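Local coordinates for ethanolamine utilization protein EutL (Clostridium perfringens E str. JGS1987, PDB 4TME) that forms trimeric tiles in the shell of the ethanolamine utilization microcompartment and binds ethanolamine, which probably controls the opening of its transport pore, at residues Val113-Asn116 with Ser120-Tyr123; Val46-Leu51 with Ala65-Ala70; Pro31-Leu36 with Glu59-Tyr64. All coordinates share one frame; numbering follows the deposited sequence.

Interaction 1: Val113-Asn116 with Ser120-Tyr123; sequences VSAN and SICY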
loop_
_atom_site.group_PDB
_atom_site.type_symbol
_atom_site.label_atom_id
_atom_site.label_comp_id
_atom_site.label_asym_id
_atom_site.label_seq_id
_atom_site.Cartn_x
_atom_site.Cartn_y
_atom_site.Cartn_z
ATOM N N VAL C 113 13.752 0.951 -18.629
ATOM C CA VAL C 113 14.057 0.183 -19.814
ATOM C C VAL C 113 13.379 -1.174 -19.738
ATOM O O VAL C 113 13.346 -1.798 -18.684
ATOM C CB VAL C 113 15.572 -0.012 -19.961
ATOM C CG1 VAL C 113 15.889 -0.919 -21.152
ATOM C CG2 VAL C 113 16.247 1.344 -20.123
ATOM N N SER C 114 12.816 -1.609 -20.854
ATOM C CA SER C 114 12.161 -2.909 -20.911
ATOM C C SER C 114 13.166 -4.058 -20.918
ATOM O O SER C 114 14.181 -3.993 -21.597
ATOM C CB SER C 114 11.283 -3.014 -22.162
ATOM O OG SER C 114 10.770 -4.346 -22.263
ATOM N N ALA C 115 12.838 -5.132 -20.193
ATOM C CA ALA C 115 13.675 -6.332 -20.151
ATOM C C ALA C 115 13.097 -7.493 -20.971
ATOM O O ALA C 115 13.710 -8.561 -21.038
ATOM C CB ALA C 115 13.874 -6.769 -18.685
ATOM N N ASN C 116 11.939 -7.307 -21.610
ATOM C CA ASN C 116 11.363 -8.415 -22.372
ATOM C C ASN C 116 10.383 -7.977 -23.461
ATOM O O ASN C 116 10.159 -6.778 -23.680
ATOM C CB ASN C 116 10.686 -9.424 -21.412
ATOM C CG ASN C 116 9.498 -8.834 -20.656
ATOM O OD1 ASN C 116 9.073 -7.706 -20.904
ATOM N ND2 ASN C 116 8.951 -9.613 -19.722
ATOM N N SER C 120 6.787 -6.264 -19.830
ATOM C CA SER C 120 6.155 -6.601 -18.560
ATOM C C SER C 120 7.189 -6.728 -17.434
ATOM O O SER C 120 6.834 -6.947 -16.277
ATOM C CB SER C 120 5.352 -7.901 -18.695
ATOM O OG SER C 120 6.185 -8.991 -19.037
ATOM N N ILE C 121 8.468 -6.602 -17.773
ATOM C CA ILE C 121 9.507 -6.420 -16.758
ATOM C C ILE C 121 10.312 -5.224 -17.206
ATOM O O ILE C 121 10.677 -5.140 -18.370
ATOM C CB ILE C 121 10.441 -7.658 -16.622
ATOM C CG1 ILE C 121 9.635 -8.889 -16.213
ATOM C CG2 ILE C 121 11.536 -7.397 -15.597
ATOM C CD1 ILE C 121 10.416 -10.189 -16.274
ATOM N N CYS C 122 10.593 -4.304 -16.290
ATOM C CA CYS C 122 11.368 -3.120 -16.616
ATOM C C CYS C 122 12.214 -2.689 -15.426
ATOM O O CYS C 122 11.927 -3.063 -14.272
ATOM C CB CYS C 122 10.451 -1.973 -17.036
ATOM S SG CYS C 122 9.360 -1.422 -15.701
ATOM N N TYR C 123 13.231 -1.879 -15.699
ATOM C CA TYR C 123 14.150 -1.462 -14.657
ATOM C C TYR C 123 14.719 -0.091 -14.961
ATOM O O TYR C 123 14.651 0.403 -16.090
ATOM C CB TYR C 123 15.305 -2.464 -14.524
ATOM C CG TYR C 123 16.107 -2.606 -15.798
ATOM C CD1 TYR C 123 15.756 -3.536 -16.769
ATOM C CD2 TYR C 123 17.218 -1.813 -16.034
ATOM C CE1 TYR C 123 16.488 -3.659 -17.943
ATOM C CE2 TYR C 123 17.943 -1.928 -17.193
ATOM C CZ TYR C 123 17.582 -2.853 -18.144
ATOM O OH TYR C 123 18.326 -2.960 -19.297
#

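Interaction 2: Val46-Leu51 with Ala65-Ala70; sequences VTYTAL and ARSMYA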
loop_
_atom_site.group_PDB
_atom_site.type_symbol
_atom_site.label_atom_id
_atom_site.label_comp_id
_atom_site.label_asym_id
_atom_site.label_seq_id
_atom_site.Cartn_x
_atom_site.Cartn_y
_atom_site.Cartn_z
ATOM N N VAL C 46 11.861 8.345 -12.175
ATOM C CA VAL C 46 12.252 9.410 -13.130
ATOM C C VAL C 46 11.906 10.765 -12.530
ATOM O O VAL C 46 12.705 11.708 -12.606
ATOM C CB VAL C 46 11.584 9.238 -14.509
ATOM C CG1 VAL C 46 11.727 10.528 -15.378
ATOM C CG2 VAL C 46 12.216 8.044 -15.227
ATOM N N THR C 47 10.736 10.867 -11.912
ATOM C CA THR C 47 10.343 12.142 -11.325
ATOM C C THR C 47 11.240 12.532 -10.160
ATOM O O THR C 47 11.622 13.686 -10.034
ATOM C CB THR C 47 8.871 12.103 -10.898
ATOM O OG1 THR C 47 8.089 11.885 -12.075
ATOM C CG2 THR C 47 8.426 13.424 -10.255
ATOM N N TYR C 48 11.622 11.575 -9.320
ATOM C CA TYR C 48 12.527 11.884 -8.210
ATOM C C TYR C 48 13.885 12.387 -8.727
ATOM O O TYR C 48 14.499 13.306 -8.146
ATOM C CB TYR C 48 12.731 10.640 -7.330
ATOM C CG TYR C 48 11.464 10.186 -6.624
ATOM C CD1 TYR C 48 10.546 11.109 -6.125
ATOM C CD2 TYR C 48 11.164 8.841 -6.515
ATOM C CE1 TYR C 48 9.366 10.680 -5.494
ATOM C CE2 TYR C 48 10.003 8.399 -5.885
ATOM C CZ TYR C 48 9.115 9.336 -5.361
ATOM O OH TYR C 48 7.958 8.932 -4.721
ATOM N N THR C 49 14.359 11.784 -9.818
ATOM C CA THR C 49 15.616 12.199 -10.422
ATOM C C THR C 49 15.465 13.616 -10.996
ATOM O O THR C 49 16.395 14.445 -10.908
ATOM C CB THR C 49 16.065 11.211 -11.537
ATOM O OG1 THR C 49 16.098 9.883 -11.001
ATOM C CG2 THR C 49 17.455 11.542 -12.065
ATOM N N ALA C 50 14.307 13.876 -11.606
ATOM C CA ALA C 50 14.017 15.196 -12.175
ATOM C C ALA C 50 13.923 16.289 -11.113
ATOM O O ALA C 50 14.388 17.424 -11.337
ATOM C CB ALA C 50 12.744 15.134 -12.979
ATOM N N LEU C 51 13.301 15.975 -9.979
ATOM C CA LEU C 51 13.204 16.917 -8.866
ATOM C C LEU C 51 14.587 17.247 -8.310
ATOM O O LEU C 51 14.873 18.389 -7.941
ATOM C CB LEU C 51 12.317 16.336 -7.753
ATOM C CG LEU C 51 10.826 16.249 -8.118
ATOM C CD1 LEU C 51 10.095 15.317 -7.145
ATOM C CD2 LEU C 51 10.207 17.644 -8.136
ATOM N N ALA C 65 7.826 14.079 -1.463
ATOM C CA ALA C 65 8.072 13.183 -2.579
ATOM C C ALA C 65 7.598 11.788 -2.227
ATOM O O ALA C 65 8.258 11.093 -1.438
ATOM C CB ALA C 65 9.578 13.153 -2.927
ATOM N N ARG C 66 6.452 11.391 -2.763
ATOM C CA ARG C 66 5.862 10.091 -2.418
ATOM C C ARG C 66 5.279 9.385 -3.629
ATOM O O ARG C 66 4.735 10.031 -4.535
ATOM C CB ARG C 66 4.748 10.244 -1.376
ATOM C CG ARG C 66 5.148 10.744 0.017
ATOM C CD ARG C 66 5.945 9.713 0.802
ATOM N NE ARG C 66 5.286 8.390 0.848
ATOM C CZ ARG C 66 4.234 8.071 1.604
ATOM N NH1 ARG C 66 3.683 8.956 2.421
ATOM N NH2 ARG C 66 3.725 6.835 1.559
ATOM N N SER C 67 5.374 8.053 -3.602
ATOM C CA SER C 67 4.833 7.177 -4.629
ATOM C C SER C 67 3.440 6.648 -4.271
ATOM O O SER C 67 3.109 6.524 -3.088
ATOM C CB SER C 67 5.789 5.987 -4.840
ATOM O OG SER C 67 7.075 6.475 -5.225
ATOM N N MET C 68 2.668 6.299 -5.293
ATOM C CA MET C 68 1.298 5.815 -5.114
ATOM C C MET C 68 1.221 4.287 -5.017
ATOM O O MET C 68 1.928 3.557 -5.745
ATOM C CB MET C 68 0.396 6.261 -6.266
ATOM C CG MET C 68 0.373 7.760 -6.488
ATOM S SD MET C 68 -0.400 8.646 -5.122
ATOM C CE MET C 68 0.895 9.708 -4.601
ATOM N N TYR C 69 0.311 3.792 -4.179
ATOM C CA TYR C 69 0.187 2.332 -4.004
ATOM C C TYR C 69 -0.230 1.639 -5.292
ATOM O O TYR C 69 -1.212 2.018 -5.933
ATOM C CB TYR C 69 -0.806 2.000 -2.870
ATOM C CG TYR C 69 -0.330 2.468 -1.533
ATOM C CD1 TYR C 69 0.703 1.793 -0.867
ATOM C CD2 TYR C 69 -0.903 3.569 -0.909
ATOM C CE1 TYR C 69 1.140 2.211 0.368
ATOM C CE2 TYR C 69 -0.461 4.000 0.343
ATOM C CZ TYR C 69 0.571 3.313 0.967
ATOM O OH TYR C 69 1.022 3.724 2.193
ATOM N N ALA C 70 0.592 0.656 -5.690
ATOM C CA ALA C 70 0.368 -0.264 -6.802
ATOM C C ALA C 70 0.618 0.358 -8.170
ATOM O O ALA C 70 0.374 -0.281 -9.180
ATOM C CB ALA C 70 -1.043 -0.872 -6.741
#

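Interaction 3: Pro31-Leu36 with Glu59-Tyr64; sequences PHHKSL and EVDVVY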
loop_
_atom_site.group_PDB
_atom_site.type_symbol
_atom_site.label_atom_id
_atom_site.label_comp_id
_atom_site.label_asym_id
_atom_site.label_seq_id
_atom_site.Cartn_x
_atom_site.Cartn_y
_atom_site.Cartn_z
ATOM N N PRO C 31 10.866 28.420 7.293
ATOM C CA PRO C 31 10.308 29.773 7.253
ATOM C C PRO C 31 10.448 30.456 5.897
ATOM O O PRO C 31 9.580 31.243 5.525
ATOM C CB PRO C 31 11.124 30.519 8.320
ATOM C CG PRO C 31 11.549 29.475 9.265
ATOM C CD PRO C 31 11.798 28.247 8.423
ATOM N N HIS C 32 11.513 30.161 5.158
ATOM C CA HIS C 32 11.737 30.854 3.889
ATOM C C HIS C 32 10.983 30.204 2.722
ATOM O O HIS C 32 10.985 30.742 1.616
ATOM C CB HIS C 32 13.237 30.924 3.567
ATOM C CG HIS C 32 13.914 29.598 3.569
ATOM N ND1 HIS C 32 14.318 28.974 4.729
ATOM C CD2 HIS C 32 14.266 28.773 2.555
ATOM C CE1 HIS C 32 14.877 27.816 4.431
ATOM N NE2 HIS C 32 14.854 27.668 3.120
ATOM N N HIS C 33 10.328 29.070 2.979
ATOM C CA HIS C 33 9.489 28.405 1.980
ATOM C C HIS C 33 8.122 29.091 1.856
ATOM O O HIS C 33 7.199 28.795 2.619
ATOM C CB HIS C 33 9.285 26.940 2.340
ATOM C CG HIS C 33 10.522 26.104 2.225
ATOM N ND1 HIS C 33 10.715 24.955 2.956
ATOM C CD2 HIS C 33 11.623 26.243 1.447
ATOM C CE1 HIS C 33 11.883 24.424 2.643
ATOM N NE2 HIS C 33 12.449 25.185 1.725
ATOM N N LYS C 34 7.984 29.963 0.873
ATOM C CA LYS C 34 6.776 30.771 0.724
ATOM C C LYS C 34 5.866 30.296 -0.398
ATOM O O LYS C 34 4.677 30.612 -0.411
ATOM C CB LYS C 34 7.147 32.236 0.455
ATOM C CG LYS C 34 8.115 32.837 1.448
ATOM C CD LYS C 34 7.466 33.049 2.796
ATOM C CE LYS C 34 8.329 33.946 3.675
ATOM N NZ LYS C 34 7.827 33.994 5.075
ATOM N N SER C 35 6.431 29.534 -1.329
ATOM C CA SER C 35 5.734 29.105 -2.531
ATOM C C SER C 35 6.016 27.648 -2.803
ATOM O O SER C 35 7.118 27.189 -2.531
ATOM C CB SER C 35 6.174 29.938 -3.722
ATOM O OG SER C 35 5.746 31.276 -3.562
ATOM N N LEU C 36 5.026 26.936 -3.339
ATOM C CA LEU C 36 5.166 25.512 -3.660
ATOM C C LEU C 36 4.925 25.233 -5.136
ATOM O O LEU C 36 4.061 25.842 -5.748
ATOM C CB LEU C 36 4.182 24.663 -2.845
ATOM C CG LEU C 36 4.210 24.829 -1.322
ATOM C CD1 LEU C 36 3.103 23.938 -0.726
ATOM C CD2 LEU C 36 5.561 24.483 -0.751
ATOM N N GLU C 59 16.352 28.041 -7.011
ATOM C CA GLU C 59 16.395 28.122 -5.556
ATOM C C GLU C 59 15.180 27.405 -4.985
ATOM O O GLU C 59 14.226 28.032 -4.534
ATOM C CB GLU C 59 16.451 29.581 -5.075
ATOM C CG GLU C 59 16.784 29.674 -3.581
ATOM C CD GLU C 59 16.978 31.087 -3.082
ATOM O OE1 GLU C 59 17.124 31.262 -1.850
ATOM O OE2 GLU C 59 16.971 32.012 -3.911
ATOM N N VAL C 60 15.212 26.078 -5.055
ATOM C CA VAL C 60 14.119 25.233 -4.584
ATOM C C VAL C 60 14.663 24.037 -3.808
ATOM O O VAL C 60 15.771 23.554 -4.065
ATOM C CB VAL C 60 13.236 24.689 -5.728
ATOM C CG1 VAL C 60 12.499 25.828 -6.406
ATOM C CG2 VAL C 60 14.062 23.907 -6.732
ATOM N N ASP C 61 13.848 23.573 -2.871
ATOM C CA ASP C 61 14.107 22.351 -2.098
ATOM C C ASP C 61 13.008 21.344 -2.390
ATOM O O ASP C 61 11.854 21.728 -2.559
ATOM C CB ASP C 61 14.107 22.627 -0.592
ATOM C CG ASP C 61 15.208 23.568 -0.145
ATOM O OD1 ASP C 61 16.372 23.380 -0.542
ATOM O OD2 ASP C 61 14.898 24.492 0.634
ATOM N N VAL C 62 13.326 20.040 -2.417
ATOM C CA VAL C 62 12.258 19.042 -2.469
ATOM C C VAL C 62 11.752 18.831 -1.061
ATOM O O VAL C 62 12.520 18.393 -0.198
ATOM C CB VAL C 62 12.751 17.726 -3.060
ATOM C CG1 VAL C 62 11.623 16.672 -3.083
ATOM C CG2 VAL C 62 13.318 17.989 -4.457
ATOM N N VAL C 63 10.482 19.154 -0.817
ATOM C CA VAL C 63 9.947 19.084 0.544
ATOM C C VAL C 63 8.942 17.963 0.698
ATOM O O VAL C 63 8.538 17.635 1.825
ATOM C CB VAL C 63 9.300 20.420 0.972
ATOM C CG1 VAL C 63 10.367 21.511 0.987
ATOM C CG2 VAL C 63 8.116 20.795 0.086
ATOM N N TYR C 64 8.556 17.359 -0.420
ATOM C CA TYR C 64 7.600 16.255 -0.399
ATOM C C TYR C 64 7.791 15.404 -1.637
ATOM O O TYR C 64 7.924 15.919 -2.752
ATOM C CB TYR C 64 6.165 16.802 -0.318
ATOM C CG TYR C 64 5.151 15.792 0.208
ATOM C CD1 TYR C 64 4.566 14.875 -0.640
ATOM C CD2 TYR C 64 4.801 15.773 1.547
ATOM C CE1 TYR C 64 3.628 13.932 -0.156
ATOM C CE2 TYR C 64 3.879 14.863 2.029
ATOM C CZ TYR C 64 3.297 13.943 1.164
ATOM O OH TYR C 64 2.391 13.012 1.676
#

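Interaction 1: Val113-Asn116 with Ser120-Tyr123
Val113 and Tyr123 face each other as an antiparallel hydrogen-bonded pair near the turn of a beta hairpin, strands 112-114 and 122-128, in the six-stranded sheet of EutL. Their side chains run side by side on the same face of the sheet. The Val113 isopropyl group is the bump: its CB rests over one face of the Tyr123 ring, offset toward the rim, in a CH-pi contact 4.2 Å from the ring centroid. With CG set between backbone N and carbonyl carbon (chi1 60°), the tyrosine ring swings across to its neighbour strand, and CG1 of Val113 lies against the hydroxyl end. Ala115 CB abuts the ring edge, 4.1 Å from Tyr123 CE1, and also meets CG2 of Ile121. Helix 193-212 backs this patch, with Ala211 meeting Ala115 and Ile121 while Ala204 and Val207 pack on Tyr123.

The backbone is joined by Val113 N to Tyr123 O (2.7 Å), the return bond from Tyr123 N, and Ala115 N to Ile121 O (2.8 Å). The last of these already lies beyond the strands, in the loop, where the Asn116 amide continues the link. Its OD1 takes Ser120 N on an in-plane lone pair at 2.9 Å and, weakly, Ile121 N; its ND2 donates to Ser120 OG, which is also hydrogen-bonded to Asp118 and lies 20° out of the amide plane.

Interaction 2: Val46-Leu51 with Ala65-Ala70
Helix 46-51 and strand 65-67 run almost exactly antiparallel, 173° between their directions, with their axes 9.8 Å apart at closest approach. This is helix-on-sheet packing within the BMC domain, helix 44-57 lying against strand 61-67, the outermost strand, within this chain, of the four-stranded sheet. Tyr48 spans the gap. Its CG stands anti to the carbonyl carbon (chi1 -65°), and although the CB bond runs along the interface, the ring extends across to the strand.

Two kinds of contact result. Ala65 CB comes obliquely to the CD1-CE1 bond, 3.6 Å from Tyr48 CE1. At the far end the hydroxyl meets the strand, where Tyr48 OH donates to Ser67 OG at 2.7 Å, the serine oxygen lying near the ring plane. Ser67 OG is also hydrogen-bonded to Asp44, a residue of both ethanolamine pockets, so one small hydroxyl links the tyrosine, which itself touches a bound ethanolamine, to a first-shell ligand residue. Val83 of the adjacent strand and Tyr134 of helix 133-139 pack against Tyr48 as well, and Tyr134 also meets Ala65.

The CB of Arg66 is directed away from the helix; at the far end of its side chain NH2 forms a salt bridge with Glu181. The strand backbone is also close to the Tyr48 hydroxyl, without a hydrogen bond: Ser67 N lies 2.9 Å from Tyr48 OH, at an unfavourable angle.

Interaction 3: Pro31-Leu36 with Glu59-Tyr64
A single hydrogen bond supplies the polar part of this contact: His33 NE2 donates to Asp61 OD2 at 2.8 Å, almost straight at 172°. The carboxylate oxygen lies in the plane of the imidazole, at its edge, and accepts the N-H on its anti lone pair, the one turned away from the other oxygen. Ring and carboxylate planes are 71° apart, so the two groups cross rather than lie flat together. Both side chains place CG anti to their own carbonyl carbon, His33 with chi1 -69°, and each points its CB toward the partner segment.

The two segments include the starts of strands 35-41 and 61-67 of the four-stranded antiparallel sheet, which are not neighbours: strand 83-89 runs between them. The contact therefore spans the intervening strand near its end, and Ala88 on that strand packs against both His33 and Val63.

Apolar contact comes from Val63, whose CG1 sits 3.7 Å from His33 CE1 and approaches the ring obliquely, with the two side chains passing antiparallel to one another. Leu29 also packs on Val63.

Electrostatics add a looser element. Exposed His32 brings NE2 to 4.0 Å from Asp61 OD2, too far for a hydrogen bond, with its ring steeply turned against the carboxylate. If protonated, it would probably help stabilise the negative charge of Asp61, whose OD2 lies near the plane of the His32 ring.

In the fold
Interactions 2 and 3 share strand 61-67 and the four-stranded sheet, their centres about 17 Å apart, and they meet where Leu51 CB packs on Val62 CG2 at 3.8 Å. Interaction 1 belongs to the six-stranded sheet, its centre about 35 Å from that of interaction 3 and on the opposite side of the chain's centre. All three are partly buried; interaction 2 is the most central and, like interaction 1, lies near bound ethanolamine, and interaction 3, the most peripheral, includes an exposed histidine. The chemistry differs accordingly: main-chain pairing extended by an asparagine amide in the hairpin, a hydroxyl pair between helix and strand, and a histidine-carboxylate bond spanning an intervening strand.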